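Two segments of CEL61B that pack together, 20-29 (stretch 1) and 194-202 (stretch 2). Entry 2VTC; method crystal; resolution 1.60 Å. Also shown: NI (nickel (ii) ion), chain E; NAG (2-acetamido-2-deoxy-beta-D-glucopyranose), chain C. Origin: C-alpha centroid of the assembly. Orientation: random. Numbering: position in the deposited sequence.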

# COMPACT_ATOMS: atom_id res chain seq x y z
N HIS A 20 -1.94 13.35 2.57
CA HIS A 20 -2.29 12.75 3.90
C HIS A 20 -3.63 12.03 3.87
O HIS A 20 -4.59 12.52 3.27
CB HIS A 20 -2.28 13.84 4.98
CG HIS A 20 -0.91 14.28 5.39
ND1 HIS A 20 0.10 14.54 4.50
CD2 HIS A 20 -0.39 14.52 6.62
CE1 HIS A 20 1.19 14.92 5.15
NE2 HIS A 20 0.91 14.91 6.45
N GLY A 21 -3.69 10.86 4.51
CA GLY A 21 -4.87 10.02 4.50
C GLY A 21 -4.46 8.59 4.84
O GLY A 21 -3.27 8.29 4.87
N GLN A 22 -5.43 7.72 5.09
CA GLN A 22 -5.14 6.30 5.40
C GLN A 22 -6.23 5.42 4.81
O GLN A 22 -7.32 5.89 4.49
CB GLN A 22 -5.06 6.11 6.93
CG GLN A 22 -6.41 6.26 7.64
CD GLN A 22 -6.33 6.17 9.16
OE1 GLN A 22 -5.33 5.74 9.75
NE2 GLN A 22 -7.41 6.60 9.80
N VAL A 23 -5.95 4.12 4.65
CA VAL A 23 -6.98 3.18 4.25
C VAL A 23 -7.80 2.87 5.50
O VAL A 23 -7.27 2.31 6.46
CB VAL A 23 -6.38 1.88 3.62
CG1 VAL A 23 -7.45 0.81 3.46
CG2 VAL A 23 -5.75 2.19 2.29
N GLN A 24 -9.07 3.27 5.50
CA GLN A 24 -9.90 3.10 6.71
C GLN A 24 -10.75 1.85 6.69
O GLN A 24 -11.19 1.36 7.75
CB GLN A 24 -10.78 4.34 6.93
CG GLN A 24 -10.00 5.57 7.29
CD GLN A 24 -10.81 6.59 8.10
OE1 GLN A 24 -10.27 7.26 8.98
NE2 GLN A 24 -12.10 6.70 7.80
N ASN A 25 -11.00 1.36 5.48
CA ASN A 25 -11.75 0.16 5.24
C ASN A 25 -11.56 -0.25 3.79
O ASN A 25 -10.88 0.46 3.02
CB ASN A 25 -13.25 0.31 5.62
CG ASN A 25 -13.92 1.54 4.98
OD1 ASN A 25 -14.10 1.60 3.76
ND2 ASN A 25 -14.33 2.50 5.83
N PHE A 26 -12.07 -1.41 3.44
CA PHE A 26 -11.90 -1.95 2.10
C PHE A 26 -12.97 -3.00 1.86
O PHE A 26 -13.54 -3.56 2.83
CB PHE A 26 -10.46 -2.50 1.90
CG PHE A 26 -10.08 -3.60 2.88
CD1 PHE A 26 -10.12 -4.94 2.49
CD2 PHE A 26 -9.65 -3.29 4.19
CE1 PHE A 26 -9.76 -5.97 3.39
CE2 PHE A 26 -9.29 -4.31 5.10
CZ PHE A 26 -9.34 -5.65 4.69
N THR A 27 -13.25 -3.26 0.59
CA THR A 27 -14.20 -4.28 0.19
C THR A 27 -13.52 -5.41 -0.56
O THR A 27 -12.52 -5.20 -1.26
CB THR A 27 -15.38 -3.74 -0.67
OG1 THR A 27 -14.89 -3.22 -1.93
CG2 THR A 27 -16.16 -2.69 0.08
N ILE A 28 -14.04 -6.61 -0.37
CA ILE A 28 -13.62 -7.77 -1.14
C ILE A 28 -14.87 -8.34 -1.81
O ILE A 28 -15.82 -8.70 -1.12
CB ILE A 28 -12.95 -8.84 -0.23
CG1 ILE A 28 -11.68 -8.26 0.43
CG2 ILE A 28 -12.61 -10.08 -1.05
CD1 ILE A 28 -11.16 -9.07 1.62
N ASN A 29 -14.86 -8.41 -3.14
CA ASN A 29 -16.07 -8.73 -3.91
C ASN A 29 -17.31 -8.03 -3.36
O ASN A 29 -18.37 -8.64 -3.17
CB ASN A 29 -16.27 -10.25 -4.02
CG ASN A 29 -15.04 -10.97 -4.53
OD1 ASN A 29 -14.47 -10.60 -5.56
ND2 ASN A 29 -14.62 -11.98 -3.79
N ASN A 194 5.84 8.84 0.46
CA ASN A 194 5.27 7.49 0.34
C ASN A 194 4.19 7.24 1.39
O ASN A 194 4.43 7.51 2.59
CB ASN A 194 6.35 6.39 0.48
CG ASN A 194 7.30 6.29 -0.71
OD1 ASN A 194 7.56 5.18 -1.23
ND2 ASN A 194 7.89 7.40 -1.09
N TYR A 195 3.05 6.70 0.97
CA TYR A 195 1.95 6.38 1.89
C TYR A 195 1.60 4.89 1.81
O TYR A 195 0.58 4.54 1.22
CB TYR A 195 0.68 7.22 1.59
CG TYR A 195 0.86 8.73 1.69
CD1 TYR A 195 0.42 9.43 2.82
CD2 TYR A 195 1.47 9.46 0.65
CE1 TYR A 195 0.61 10.83 2.94
CE2 TYR A 195 1.66 10.87 0.74
CZ TYR A 195 1.22 11.53 1.88
OH TYR A 195 1.39 12.91 1.96
N PRO A 196 2.44 4.01 2.41
CA PRO A 196 2.13 2.57 2.39
C PRO A 196 1.10 2.17 3.46
O PRO A 196 1.13 2.70 4.58
CB PRO A 196 3.48 1.90 2.67
CG PRO A 196 4.21 2.87 3.54
CD PRO A 196 3.75 4.27 3.03
N GLN A 197 0.22 1.26 3.09
CA GLN A 197 -0.79 0.76 4.01
C GLN A 197 -0.90 -0.75 3.84
O GLN A 197 -1.11 -1.24 2.73
CB GLN A 197 -2.15 1.40 3.69
CG GLN A 197 -2.13 2.92 3.99
CD GLN A 197 -2.26 3.20 5.48
OE1 GLN A 197 -1.27 3.38 6.19
NE2 GLN A 197 -3.49 3.25 5.94
N CYS A 198 -0.76 -1.47 4.96
CA CYS A 198 -0.83 -2.94 4.91
C CYS A 198 -2.13 -3.50 5.49
O CYS A 198 -2.66 -3.00 6.50
CB CYS A 198 0.38 -3.52 5.65
SG CYS A 198 1.93 -3.21 4.86
N VAL A 199 -2.63 -4.56 4.85
CA VAL A 199 -3.83 -5.29 5.31
C VAL A 199 -3.58 -6.82 5.24
O VAL A 199 -2.99 -7.30 4.29
CB VAL A 199 -5.11 -4.92 4.51
CG1 VAL A 199 -5.40 -3.41 4.60
CG2 VAL A 199 -5.00 -5.35 3.05
N ASN A 200 -4.01 -7.55 6.27
CA ASN A 200 -3.92 -9.02 6.26
C ASN A 200 -5.09 -9.55 5.45
O ASN A 200 -6.24 -9.31 5.80
CB ASN A 200 -4.04 -9.58 7.70
CG ASN A 200 -2.89 -9.18 8.60
OD1 ASN A 200 -1.77 -8.92 8.15
ND2 ASN A 200 -3.17 -9.14 9.91
N ILE A 201 -4.79 -10.23 4.35
CA ILE A 201 -5.82 -10.93 3.58
C ILE A 201 -5.35 -12.34 3.19
O ILE A 201 -4.46 -12.53 2.36
CB ILE A 201 -6.27 -10.17 2.30
CG1 ILE A 201 -6.67 -8.72 2.60
CG2 ILE A 201 -7.44 -10.92 1.65
CD1 ILE A 201 -6.81 -7.86 1.32
N ALA A 202 -5.96 -13.34 3.82
CA ALA A 202 -5.67 -14.71 3.43
C ALA A 202 -6.36 -14.97 2.09
O ALA A 202 -7.42 -14.39 1.81
CB ALA A 202 -6.15 -15.67 4.50
NI NI E . -0.46 14.55 2.36
C1 NAG C . -14.95 3.70 5.29
C2 NAG C . -16.04 4.19 6.25
C3 NAG C . -16.66 5.53 5.80
C4 NAG C . -15.60 6.57 5.39
C5 NAG C . -14.47 5.91 4.57
C6 NAG C . -13.31 6.83 4.24
C7 NAG C . -17.47 2.80 7.66
C8 NAG C . -18.66 1.88 7.70
N2 NAG C . -17.09 3.21 6.44
O3 NAG C . -17.48 6.05 6.84
O4 NAG C . -16.18 7.61 4.61
O5 NAG C . -13.97 4.74 5.23
O6 NAG C . -12.88 7.58 5.36
O7 NAG C . -16.91 3.13 8.70
O HOH W 1 -1.45 16.39 2.86
O HOH W 2 0.70 14.91 2.41

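Strands 22-28 and 194-202 run in roughly the same direction, with 29° between their N-to-C vectors. Their axes come no closer than 7.5 Å, and no clear hydrogen bond crosses between the stretches, so side chains carry most of the contact. The two sides together bury 436 Å².

Along stretch 2, Asn194 lies out of reach and the contact opens at Tyr195, whose CA-to-CB bond points toward stretch 1. Its hydroxyl is a ligand of the nickel ion. The metal is bound by His20 N at 1.9 Å and His20 ND1 at 2.2 Å, and by Tyr195 OH at a longer 2.5 Å; a water (water 1 O at 2.1 Å from NI) and an atom from elsewhere in the structure also bind it, while water 2 O is modelled at 1.2 Å from NI, too close for an ordinary coordination bond. Tyr195 OH lies 3.3 Å from His20 ND1 and 3.4 Å from His20 N, but these short separations reflect shared coordination and are not hydrogen bonds. The two rings meet obliquely, with centroids 6.0 Å apart and planes at 65°. Although the CA-to-CB bond of His20 points away from stretch 2, its imidazole still reaches the ion.

Pro196 makes no contact, and Gln197 follows with 74 Å² covered, the largest area of any residue here. Its CA lies 6.7 Å from Val23 CA. The side chain, with chi1 and chi2 both m, brings Gln197 NE2 to 2.9 Å from Val23 N and 3.4 Å from Gln22 CB. The amide is probably turned over in the model, so the identity of the atom facing Val23 N is uncertain. The aliphatic part gives a firmer reading: Gln197 CB packs 3.9 Å from Val23 CG2.

Cys198 points away, and the next inward residue, Val199, begins an apolar cluster. Val199 CG1 lies 4.0 Å from Phe26 CE2, a van der Waals separation, with the methyl placed obliquely to the ring. Asn200 again points away. Ile201 then returns toward stretch 1, its CD1 4.1 Å from Phe26 CE1 and its CG2 4.2 Å from Ile28 CD1. Phe26 thus touches both Val199 and Ile201, linking two successive inward positions of the other strand. Here the backbones are farther apart, with 9.6 Å between Ile28 CA and Ile201 CA, and the side chains span the gap. Ala202 is out of reach.

The alternation is therefore regular: Tyr195, Gln197, Val199 and Ile201 point toward stretch 1, and the contact passes from metal coordination through a polar side chain to buried apolar packing.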